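PDB 4GYI: Rio2 kinase from Chaetomium thermophilum, which binds ADP and magnesium, carries an aspartyl phosphate, and probably acts as an atypical serine/threonine kinase whose ATPase activity serves maturation of the pre-40S ribosomal subunit. Local coordinates for residues Val123-Arg128 against Ile161-Phe166; Met167-Glu172 against Lys313-Ala318; Glu179-Ala182 against Ile188-Ser191. All blocks are in the same frame, centred on the assembly; numbering follows the deposited sequence.

Contacts 1 and 3 lie wholly within the RIO kinase domain, and contact 2 ties helix 149-172 of that domain to a loop between helices 300-304 and 326-341. Along the chain contact 1 closes first, and contact 3 then falls in the span between the two halves of contact 2. Helix 149-172 serves both contact 1 and contact 2, whose centres are about 15 Å apart. Contacts 1 and 3, with centres about 8 Å apart, reach the same five-stranded antiparallel sheet through the neighbouring strands 121-127 and 187-191, and both touch ADP. The centres of contacts 2 and 3 are about 15 Å apart. The helix therefore joins the nucleotide-holding sheet to the loop containing Lys-313-Ala-318.

Contact 1 (Val123-Arg128 against Ile161-Phe166); sequences VLKIHR and IKEFAF. With ADP (adenosine-5'-diphosphate), chain B; EDO (1,2-ethanediol), chain D.
Lys-125 and Glu-163 meet at about a right angle, forming the lysine-glutamate salt bridge characteristic of the protein kinase fold, between a sheet strand and the helix that follows it (helix C in kinase terms). Lys-125 NZ lies 2.9 Å from Glu-163 OE2, which accepts on its syn lone pair; a second bond, from NZ to OE1, is weak. The lysine is extended throughout, with CG anti to the backbone N (chi1 -179°), and this delivers NZ to the nucleotide as well: NZ is 2.7 Å from ADP O2A and makes a weak bond to ADP O3B. It also bonds OD2 of the phosphoaspartate at position 258. Through this ammonium group the strand is tied to the helix, the diphosphate and the phosphoaspartate.

Glu-163 OE1 has a further neighbour. His-127 presents the edge of its ring, with NE2 2.8 Å from Glu-163 OE1, but the N-H...O angle of 123° marks this bond as weak. Ring and carboxylate planes are 55° apart. The other carboxylate oxygen, OE2, also accepts from Phe-259 N, so two donors hold it and probably limit rotation of the group.

All three side chains are buried. Strand 121-127 runs between strands 109-115 and 187-191, and helix 149-172 packs against the sheet, with Glu-163 and Phe-164 both touching Ile-188.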
loop_
_atom_site.group_PDB
_atom_site.type_symbol
_atom_site.label_atom_id
_atom_site.label_comp_id
_atom_site.label_asym_id
_atom_site.label_seq_id
_atom_site.Cartn_x
_atom_site.Cartn_y
_atom_site.Cartn_z
ATOM N N VAL A 123 -6.761 4.014 9.011
ATOM C CA VAL A 123 -5.359 3.958 8.614
ATOM C C VAL A 123 -5.146 4.548 7.234
ATOM O O VAL A 123 -5.917 4.293 6.317
ATOM C CB VAL A 123 -4.833 2.499 8.637
ATOM C CG1 VAL A 123 -3.561 2.343 7.806
ATOM C CG2 VAL A 123 -4.593 2.058 10.066
ATOM N N LEU A 124 -4.111 5.371 7.103
ATOM C CA LEU A 124 -3.685 5.842 5.803
ATOM C C LEU A 124 -2.378 5.132 5.453
ATOM O O LEU A 124 -1.399 5.221 6.191
ATOM C CB LEU A 124 -3.464 7.353 5.826
ATOM C CG LEU A 124 -2.854 7.939 4.547
ATOM C CD1 LEU A 124 -3.857 7.888 3.406
ATOM C CD2 LEU A 124 -2.389 9.357 4.775
ATOM N N LYS A 125 -2.366 4.399 4.351
ATOM C CA LYS A 125 -1.134 3.728 3.935
ATOM C C LYS A 125 -0.568 4.478 2.740
ATOM O O LYS A 125 -1.296 4.781 1.802
ATOM C CB LYS A 125 -1.392 2.267 3.563
ATOM C CG LYS A 125 -0.121 1.477 3.131
ATOM C CD LYS A 125 -0.478 0.019 2.880
ATOM C CE LYS A 125 0.721 -0.810 2.374
ATOM N NZ LYS A 125 0.417 -2.277 2.441
ATOM N N ILE A 126 0.721 4.799 2.800
ATOM C CA ILE A 126 1.389 5.519 1.726
ATOM C C ILE A 126 2.473 4.630 1.135
ATOM O O ILE A 126 3.395 4.253 1.833
ATOM C CB ILE A 126 2.046 6.809 2.266
ATOM C CG1 ILE A 126 0.975 7.685 2.958
ATOM C CG2 ILE A 126 2.726 7.580 1.127
ATOM C CD1 ILE A 126 1.529 8.977 3.582
ATOM N N HIS A 127 2.362 4.280 -0.138
ATOM C CA HIS A 127 3.340 3.392 -0.741
ATOM C C HIS A 127 4.625 4.126 -1.100
ATOM O O HIS A 127 4.593 5.255 -1.615
ATOM C CB HIS A 127 2.756 2.680 -1.961
ATOM C CG HIS A 127 1.757 1.617 -1.622
ATOM N ND1 HIS A 127 2.120 0.310 -1.365
ATOM C CD2 HIS A 127 0.409 1.665 -1.491
ATOM C CE1 HIS A 127 1.039 -0.405 -1.105
ATOM N NE2 HIS A 127 -0.013 0.393 -1.174
ATOM N N ARG A 128 5.745 3.464 -0.808
ATOM C CA ARG A 128 7.084 4.026 -0.925
ATOM C C ARG A 128 8.058 3.149 -1.719
ATOM O O ARG A 128 9.183 2.924 -1.278
ATOM C CB ARG A 128 7.657 4.227 0.485
ATOM C CG ARG A 128 6.864 5.244 1.305
ATOM C CD ARG A 128 6.972 6.664 0.739
ATOM N NE ARG A 128 6.444 7.645 1.693
ATOM C CZ ARG A 128 5.951 8.839 1.374
ATOM N NH1 ARG A 128 5.908 9.234 0.102
ATOM N NH2 ARG A 128 5.497 9.639 2.334
ATOM N N ILE A 161 -3.308 1.288 -6.220
ATOM C CA ILE A 161 -4.464 0.903 -7.007
ATOM C C ILE A 161 -4.695 -0.599 -6.950
ATOM O O ILE A 161 -5.826 -1.060 -6.733
ATOM C CB ILE A 161 -4.311 1.349 -8.470
ATOM C CG1 ILE A 161 -4.471 2.864 -8.566
ATOM C CG2 ILE A 161 -5.360 0.672 -9.360
ATOM C CD1 ILE A 161 -4.196 3.409 -9.942
ATOM N N LYS A 162 -3.618 -1.362 -7.126
ATOM C CA LYS A 162 -3.684 -2.814 -7.049
ATOM C C LYS A 162 -4.163 -3.306 -5.689
ATOM O O LYS A 162 -5.093 -4.118 -5.603
ATOM C CB LYS A 162 -2.320 -3.444 -7.367
ATOM C CG LYS A 162 -2.327 -4.975 -7.248
ATOM C CD LYS A 162 -1.185 -5.627 -8.044
ATOM C CE LYS A 162 -0.928 -7.055 -7.575
ATOM N NZ LYS A 162 0.295 -7.661 -8.165
ATOM N N GLU A 163 -3.520 -2.822 -4.633
ATOM C CA GLU A 163 -3.850 -3.273 -3.278
ATOM C C GLU A 163 -5.303 -2.958 -2.931
ATOM O O GLU A 163 -5.994 -3.747 -2.281
ATOM C CB GLU A 163 -2.881 -2.679 -2.232
ATOM C CG GLU A 163 -3.304 -2.914 -0.754
ATOM C CD GLU A 163 -2.202 -2.597 0.276
ATOM O OE1 GLU A 163 -1.517 -1.565 0.141
ATOM O OE2 GLU A 163 -2.014 -3.381 1.237
ATOM N N PHE A 164 -5.768 -1.799 -3.378
ATOM C CA PHE A 164 -7.103 -1.372 -3.044
ATOM C C PHE A 164 -8.115 -2.274 -3.757
ATOM O O PHE A 164 -9.116 -2.689 -3.169
ATOM C CB PHE A 164 -7.289 0.103 -3.405
ATOM C CG PHE A 164 -8.605 0.689 -2.949
ATOM C CD1 PHE A 164 -8.768 1.124 -1.643
ATOM C CD2 PHE A 164 -9.664 0.840 -3.838
ATOM C CE1 PHE A 164 -9.976 1.689 -1.220
ATOM C CE2 PHE A 164 -10.870 1.397 -3.422
ATOM C CZ PHE A 164 -11.024 1.814 -2.107
ATOM N N ALA A 165 -7.826 -2.607 -5.010
ATOM C CA ALA A 165 -8.716 -3.459 -5.787
ATOM C C ALA A 165 -8.809 -4.846 -5.151
ATOM O O ALA A 165 -9.880 -5.445 -5.089
ATOM C CB ALA A 165 -8.218 -3.563 -7.213
ATOM N N PHE A 166 -7.677 -5.358 -4.679
ATOM C CA PHE A 166 -7.674 -6.659 -4.029
ATOM C C PHE A 166 -8.336 -6.615 -2.680
ATOM O O PHE A 166 -9.005 -7.567 -2.296
ATOM C CB PHE A 166 -6.271 -7.242 -3.922
ATOM C CG PHE A 166 -5.804 -7.872 -5.189
ATOM C CD1 PHE A 166 -6.699 -8.552 -6.001
ATOM C CD2 PHE A 166 -4.492 -7.783 -5.581
ATOM C CE1 PHE A 166 -6.284 -9.132 -7.185
ATOM C CE2 PHE A 166 -4.076 -8.371 -6.757
ATOM C CZ PHE A 166 -4.975 -9.035 -7.562
HETATM P PB ADP B . 4.054 -2.636 4.558
HETATM O O1B ADP B . 4.988 -1.456 4.676
HETATM O O2B ADP B . 4.504 -3.962 5.120
HETATM O O3B ADP B . 3.589 -2.688 3.034
HETATM P PA ADP B . 1.513 -3.186 5.816
HETATM O O1A ADP B . 2.086 -4.571 5.954
HETATM O O2A ADP B . 0.223 -3.024 5.022
HETATM O O3A ADP B . 2.645 -2.191 5.244
HETATM O "O5'" ADP B . 1.373 -2.585 7.290
HETATM C "C5'" ADP B . 2.531 -2.508 8.134
HETATM C "C4'" ADP B . 2.105 -2.591 9.599
HETATM O "O4'" ADP B . 1.133 -1.573 9.897
HETATM C "C3'" ADP B . 1.423 -3.902 9.987
HETATM O "O3'" ADP B . 2.338 -4.939 10.359
HETATM C "C2'" ADP B . 0.534 -3.498 11.144
HETATM O "O2'" ADP B . 1.317 -3.319 12.330
HETATM C "C1'" ADP B . 0.123 -2.096 10.768
HETATM N N9 ADP B . -1.139 -2.030 10.004
HETATM C C8 ADP B . -1.240 -1.878 8.670
HETATM N N7 ADP B . -2.540 -1.801 8.279
HETATM C C5 ADP B . -3.275 -1.891 9.406
HETATM C C6 ADP B . -4.711 -1.868 9.735
HETATM N N6 ADP B . -5.627 -1.729 8.755
HETATM N N1 ADP B . -5.063 -1.986 11.031
HETATM C C2 ADP B . -4.155 -2.112 12.024
HETATM N N3 ADP B . -2.835 -2.134 11.801
HETATM C C4 ADP B . -2.351 -2.037 10.536
HETATM C C1 EDO D . 7.555 7.086 -4.242
HETATM O O1 EDO D . 7.415 5.703 -3.902
HETATM C C2 EDO D . 6.942 7.925 -3.134
HETATM O O2 EDO D . 5.649 7.412 -2.864
#

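Contact 2 (Met167-Glu172 against Lys313-Ala318)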
loop_
_atom_site.group_PDB
_atom_site.type_symbol
_atom_site.label_atom_id
_atom_site.label_comp_id
_atom_site.label_asym_id
_atom_site.label_seq_id
_atom_site.Cartn_x
_atom_site.Cartn_y
_atom_site.Cartn_z
ATOM N N MET A 167 -8.176 -5.510 -1.962
ATOM C CA MET A 167 -8.808 -5.418 -0.656
ATOM C C MET A 167 -10.322 -5.351 -0.825
ATOM O O MET A 167 -11.049 -5.966 -0.057
ATOM C CB MET A 167 -8.249 -4.239 0.145
ATOM C CG MET A 167 -8.754 -4.131 1.583
ATOM S SD MET A 167 -8.088 -2.635 2.377
ATOM C CE MET A 167 -6.326 -2.885 2.080
ATOM N N LYS A 168 -10.796 -4.632 -1.840
ATOM C CA LYS A 168 -12.223 -4.636 -2.142
ATOM C C LYS A 168 -12.747 -6.032 -2.474
ATOM O O LYS A 168 -13.768 -6.471 -1.925
ATOM C CB LYS A 168 -12.564 -3.704 -3.310
ATOM C CG LYS A 168 -12.681 -2.236 -2.959
ATOM C CD LYS A 168 -13.258 -1.455 -4.126
ATOM C CE LYS A 168 -14.655 -1.965 -4.493
ATOM N NZ LYS A 168 -15.164 -1.490 -5.826
ATOM N N ALA A 169 -12.078 -6.720 -3.393
ATOM C CA ALA A 169 -12.542 -8.044 -3.811
ATOM C C ALA A 169 -12.581 -8.977 -2.609
ATOM O O ALA A 169 -13.540 -9.714 -2.412
ATOM C CB ALA A 169 -11.634 -8.633 -4.920
ATOM N N LEU A 170 -11.542 -8.923 -1.784
ATOM C CA LEU A 170 -11.430 -9.864 -0.681
ATOM C C LEU A 170 -12.445 -9.521 0.386
ATOM O O LEU A 170 -13.076 -10.400 0.962
ATOM C CB LEU A 170 -10.015 -9.847 -0.096
ATOM C CG LEU A 170 -8.973 -10.462 -1.022
ATOM C CD1 LEU A 170 -7.576 -10.133 -0.554
ATOM C CD2 LEU A 170 -9.184 -11.972 -1.093
ATOM N N TYR A 171 -12.593 -8.233 0.650
ATOM C CA TYR A 171 -13.533 -7.781 1.666
ATOM C C TYR A 171 -14.970 -8.177 1.304
ATOM O O TYR A 171 -15.730 -8.630 2.156
ATOM C CB TYR A 171 -13.432 -6.271 1.848
ATOM C CG TYR A 171 -14.333 -5.740 2.932
ATOM C CD1 TYR A 171 -13.968 -5.829 4.264
ATOM C CD2 TYR A 171 -15.556 -5.151 2.624
ATOM C CE1 TYR A 171 -14.791 -5.356 5.267
ATOM C CE2 TYR A 171 -16.386 -4.670 3.622
ATOM C CZ TYR A 171 -15.996 -4.777 4.943
ATOM O OH TYR A 171 -16.810 -4.294 5.946
ATOM N N GLU A 172 -15.331 -8.022 0.037
ATOM C CA GLU A 172 -16.691 -8.342 -0.408
ATOM C C GLU A 172 -16.967 -9.851 -0.446
ATOM O O GLU A 172 -18.093 -10.288 -0.223
ATOM C CB GLU A 172 -16.991 -7.668 -1.746
ATOM C CG GLU A 172 -17.170 -6.154 -1.624
ATOM C CD GLU A 172 -16.914 -5.409 -2.934
ATOM O OE1 GLU A 172 -16.361 -6.020 -3.881
ATOM O OE2 GLU A 172 -17.257 -4.205 -3.011
ATOM N N LYS A 313 -15.637 -17.559 -6.738
ATOM C CA LYS A 313 -15.409 -16.441 -7.629
ATOM C C LYS A 313 -13.905 -16.202 -7.775
ATOM O O LYS A 313 -13.173 -16.204 -6.787
ATOM C CB LYS A 313 -16.093 -15.193 -7.070
ATOM C CG LYS A 313 -16.170 -14.054 -8.056
ATOM C CD LYS A 313 -16.757 -12.793 -7.445
ATOM C CE LYS A 313 -16.977 -11.725 -8.518
ATOM N NZ LYS A 313 -15.841 -11.646 -9.496
ATOM N N ARG A 314 -13.443 -16.007 -9.006
ATOM C CA ARG A 314 -12.025 -15.773 -9.262
ATOM C C ARG A 314 -11.684 -14.326 -8.962
ATOM O O ARG A 314 -11.987 -13.437 -9.761
ATOM C CB ARG A 314 -11.688 -16.075 -10.724
ATOM C CG ARG A 314 -11.866 -17.523 -11.139
ATOM C CD ARG A 314 -10.691 -18.384 -10.690
ATOM N NE ARG A 314 -9.418 -17.914 -11.238
ATOM C CZ ARG A 314 -8.804 -18.441 -12.295
ATOM N NH1 ARG A 314 -9.334 -19.479 -12.938
ATOM N NH2 ARG A 314 -7.646 -17.932 -12.706
ATOM N N LEU A 315 -11.045 -14.086 -7.820
ATOM C CA LEU A 315 -10.745 -12.722 -7.387
ATOM C C LEU A 315 -9.559 -12.127 -8.125
ATOM O O LEU A 315 -9.344 -10.913 -8.090
ATOM C CB LEU A 315 -10.492 -12.681 -5.883
ATOM C CG LEU A 315 -11.691 -13.196 -5.088
ATOM C CD1 LEU A 315 -11.570 -12.867 -3.611
ATOM C CD2 LEU A 315 -12.942 -12.579 -5.674
ATOM N N ASP A 316 -8.802 -12.983 -8.807
ATOM C CA ASP A 316 -7.598 -12.550 -9.508
ATOM C C ASP A 316 -7.910 -11.820 -10.809
ATOM O O ASP A 316 -7.040 -11.647 -11.665
ATOM C CB ASP A 316 -6.674 -13.741 -9.769
ATOM C CG ASP A 316 -7.402 -14.923 -10.384
ATOM O OD1 ASP A 316 -8.639 -15.012 -10.210
ATOM O OD2 ASP A 316 -6.737 -15.764 -11.029
ATOM N N ALA A 317 -9.161 -11.396 -10.950
ATOM C CA ALA A 317 -9.598 -10.642 -12.113
ATOM C C ALA A 317 -10.045 -9.246 -11.698
ATOM O O ALA A 317 -10.537 -8.476 -12.524
ATOM C CB ALA A 317 -10.721 -11.372 -12.818
ATOM N N ALA A 318 -9.866 -8.927 -10.415
ATOM C CA ALA A 318 -10.245 -7.623 -9.873
ATOM C C ALA A 318 -9.408 -6.509 -10.493
ATOM O O ALA A 318 -9.832 -5.356 -10.573
ATOM C CB ALA A 318 -10.102 -7.615 -8.353
#
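Ala-169 and Leu-170 carry the helix side of this apolar contact, meeting Leu-315 and Ala-318 of a loop between helices 300-304 and 326-341. It joins the C-terminal part of the kinase's helix C to that loop without any hydrogen bond between the segments, away from the nucleotide: the Leu-170 side chain is about 12 Å from ADP. The buried surface is modest, 164 Å² with both sides summed. In sequence order, Ala-169 comes first. Its methyl points toward the loop and meets the methyl of Ala-318 tip to tip, with CB 3.9 Å from Ala-318 CB. The CA atoms of Ala-169 and Leu-315 are 6.2 Å apart. Leu-315 uses both branches here, its CD2 lying 4.2 Å from Ala-169 CB while its CD1 rests 3.9 Å from the carbonyl oxygen of Ala-169.

Leu-170 follows one residue on. Its CA-CB bond does not aim at the loop, yet the end of the chain swings nearer, because CG stands anti to the carbonyl carbon (chi1 -71°). As a result Leu-170 CD2 reaches Leu-315 CD1 at 3.6 Å, and the two leucines pass each other at a slant.

The loop is braced from within. Arg-314 grips Asp-316 side-on: NH2 is 2.9 Å from Asp-316 OD2, which lies almost in the guanidinium plane (2° out), while NE bonds OD1. The same NH2 also pairs with Asp-266.

Among its neighbours, the contact lies beside strand 226-227, whose Leu-226 touches both Leu-170 and Leu-315, while strand 180-184 meets helix 149-172 through Pro-180, which touches Met-167, Lys-168 and Tyr-171.

Contact 3 (Glu179-Ala182 against Ile188-Ser191); sequences EPIA and IVMS. With ADP (adenosine-5'-diphosphate), chain B.
Ile-181 and Ala-182 sit together opposite the single residue Val-189, so that a classic beta bulge interrupts the hairpin of strands 180-184 and 187-191. The evidence is a register shift of one: Pro-180 and Met-190 form a non-hydrogen-bonded pair, whereas Ala-182 and Val-189 form a hydrogen-bonded one.

Val-189 O is satisfied twice, by Ile-181 N at 2.9 Å and by Ala-182 N at 3.2 Å, both donors somewhat off the carbonyl plane. In return Val-189 N donates to Ala-182 O. One residue past Met-190, Ser-191 N bonds Glu-179 O in the carbonyl plane at 3.0 Å, N-H...O angle 161°. Ser-191 also lends its side chain: OG, set between the backbone N and the carbonyl carbon (chi1 72°), accepts from Glu-179 N at 3.1 Å. Both polar backbone atoms of Glu-179 are thus bonded to the one serine. Ile-181 CD1 lies against the backbone there, 3.6 Å from Ser-191 N.

Beyond the hairpin, strand 187-191 pairs with strand 121-127 through backbone bonds to Val-123 and Lys-125. The same strand meets the adenine: ADP N6 donates weakly to Met-190 SD and, at 2.9 Å, to Ser-191 O.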
loop_
_atom_site.group_PDB
_atom_site.type_symbol
_atom_site.label_atom_id
_atom_site.label_comp_id
_atom_site.label_asym_id
_atom_site.label_seq_id
_atom_site.Cartn_x
_atom_site.Cartn_y
_atom_site.Cartn_z
ATOM N N GLU A 179 -11.489 -3.121 6.024
ATOM C CA GLU A 179 -12.411 -2.521 5.057
ATOM C C GLU A 179 -11.724 -1.416 4.262
ATOM O O GLU A 179 -11.215 -0.453 4.836
ATOM C CB GLU A 179 -13.657 -1.953 5.732
ATOM C CG GLU A 179 -14.498 -1.113 4.786
ATOM C CD GLU A 179 -15.753 -0.565 5.439
ATOM O OE1 GLU A 179 -16.175 -1.120 6.474
ATOM O OE2 GLU A 179 -16.319 0.416 4.912
ATOM N N PRO A 180 -11.703 -1.550 2.934
ATOM C CA PRO A 180 -11.086 -0.492 2.133
ATOM C C PRO A 180 -12.032 0.707 2.090
ATOM O O PRO A 180 -13.237 0.530 1.903
ATOM C CB PRO A 180 -10.970 -1.131 0.748
ATOM C CG PRO A 180 -12.164 -2.072 0.673
ATOM C CD PRO A 180 -12.376 -2.575 2.107
ATOM N N ILE A 181 -11.512 1.915 2.258
ATOM C CA ILE A 181 -12.399 3.082 2.303
ATOM C C ILE A 181 -12.220 4.046 1.130
ATOM O O ILE A 181 -13.193 4.496 0.554
ATOM C CB ILE A 181 -12.261 3.843 3.630
ATOM C CG1 ILE A 181 -12.649 2.927 4.799
ATOM C CG2 ILE A 181 -13.123 5.099 3.618
ATOM C CD1 ILE A 181 -12.225 3.457 6.155
ATOM N N ALA A 182 -10.982 4.368 0.774
ATOM C CA ALA A 182 -10.763 5.268 -0.350
ATOM C C ALA A 182 -9.364 5.072 -0.872
ATOM O O ALA A 182 -8.535 4.481 -0.199
ATOM C CB ALA A 182 -10.965 6.708 0.074
ATOM N N ILE A 188 -3.795 4.689 0.420
ATOM C CA ILE A 188 -5.063 4.037 0.680
ATOM C C ILE A 188 -5.509 4.426 2.059
ATOM O O ILE A 188 -4.683 4.487 2.966
ATOM C CB ILE A 188 -4.946 2.508 0.655
ATOM C CG1 ILE A 188 -4.600 2.018 -0.753
ATOM C CG2 ILE A 188 -6.262 1.858 1.130
ATOM C CD1 ILE A 188 -4.464 0.508 -0.842
ATOM N N VAL A 189 -6.801 4.705 2.212
ATOM C CA VAL A 189 -7.382 4.885 3.527
ATOM C C VAL A 189 -8.174 3.631 3.807
ATOM O O VAL A 189 -8.969 3.217 2.982
ATOM C CB VAL A 189 -8.312 6.120 3.600
ATOM C CG1 VAL A 189 -9.009 6.175 4.950
ATOM C CG2 VAL A 189 -7.525 7.396 3.378
ATOM N N MET A 190 -7.939 2.996 4.950
ATOM C CA MET A 190 -8.653 1.771 5.257
ATOM C C MET A 190 -9.000 1.748 6.747
ATOM O O MET A 190 -8.445 2.526 7.527
ATOM C CB MET A 190 -7.774 0.568 4.908
ATOM C CG MET A 190 -6.618 0.381 5.883
ATOM S SD MET A 190 -5.451 -0.905 5.416
ATOM C CE MET A 190 -4.402 -0.042 4.267
ATOM N N SER A 191 -9.902 0.857 7.147
ATOM C CA SER A 191 -10.288 0.790 8.553
ATOM C C SER A 191 -9.080 0.412 9.401
ATOM O O SER A 191 -8.134 -0.212 8.917
ATOM C CB SER A 191 -11.428 -0.209 8.779
ATOM O OG SER A 191 -10.975 -1.539 8.635
HETATM P PB ADP B . 4.054 -2.636 4.558
HETATM O O1B ADP B . 4.988 -1.456 4.676
HETATM O O2B ADP B . 4.504 -3.962 5.120
HETATM O O3B ADP B . 3.589 -2.688 3.034
HETATM P PA ADP B . 1.513 -3.186 5.816
HETATM O O1A ADP B . 2.086 -4.571 5.954
HETATM O O2A ADP B . 0.223 -3.024 5.022
HETATM O O3A ADP B . 2.645 -2.191 5.244
HETATM O "O5'" ADP B . 1.373 -2.585 7.290
HETATM C "C5'" ADP B . 2.531 -2.508 8.134
HETATM C "C4'" ADP B . 2.105 -2.591 9.599
HETATM O "O4'" ADP B . 1.133 -1.573 9.897
HETATM C "C3'" ADP B . 1.423 -3.902 9.987
HETATM O "O3'" ADP B . 2.338 -4.939 10.359
HETATM C "C2'" ADP B . 0.534 -3.498 11.144
HETATM O "O2'" ADP B . 1.317 -3.319 12.330
HETATM C "C1'" ADP B . 0.123 -2.096 10.768
HETATM N N9 ADP B . -1.139 -2.030 10.004
HETATM C C8 ADP B . -1.240 -1.878 8.670
HETATM N N7 ADP B . -2.540 -1.801 8.279
HETATM C C5 ADP B . -3.275 -1.891 9.406
HETATM C C6 ADP B . -4.711 -1.868 9.735
HETATM N N6 ADP B . -5.627 -1.729 8.755
HETATM N N1 ADP B . -5.063 -1.986 11.031
HETATM C C2 ADP B . -4.155 -2.112 12.024
HETATM N N3 ADP B . -2.835 -2.134 11.801
HETATM C C4 ADP B . -2.351 -2.037 10.536
#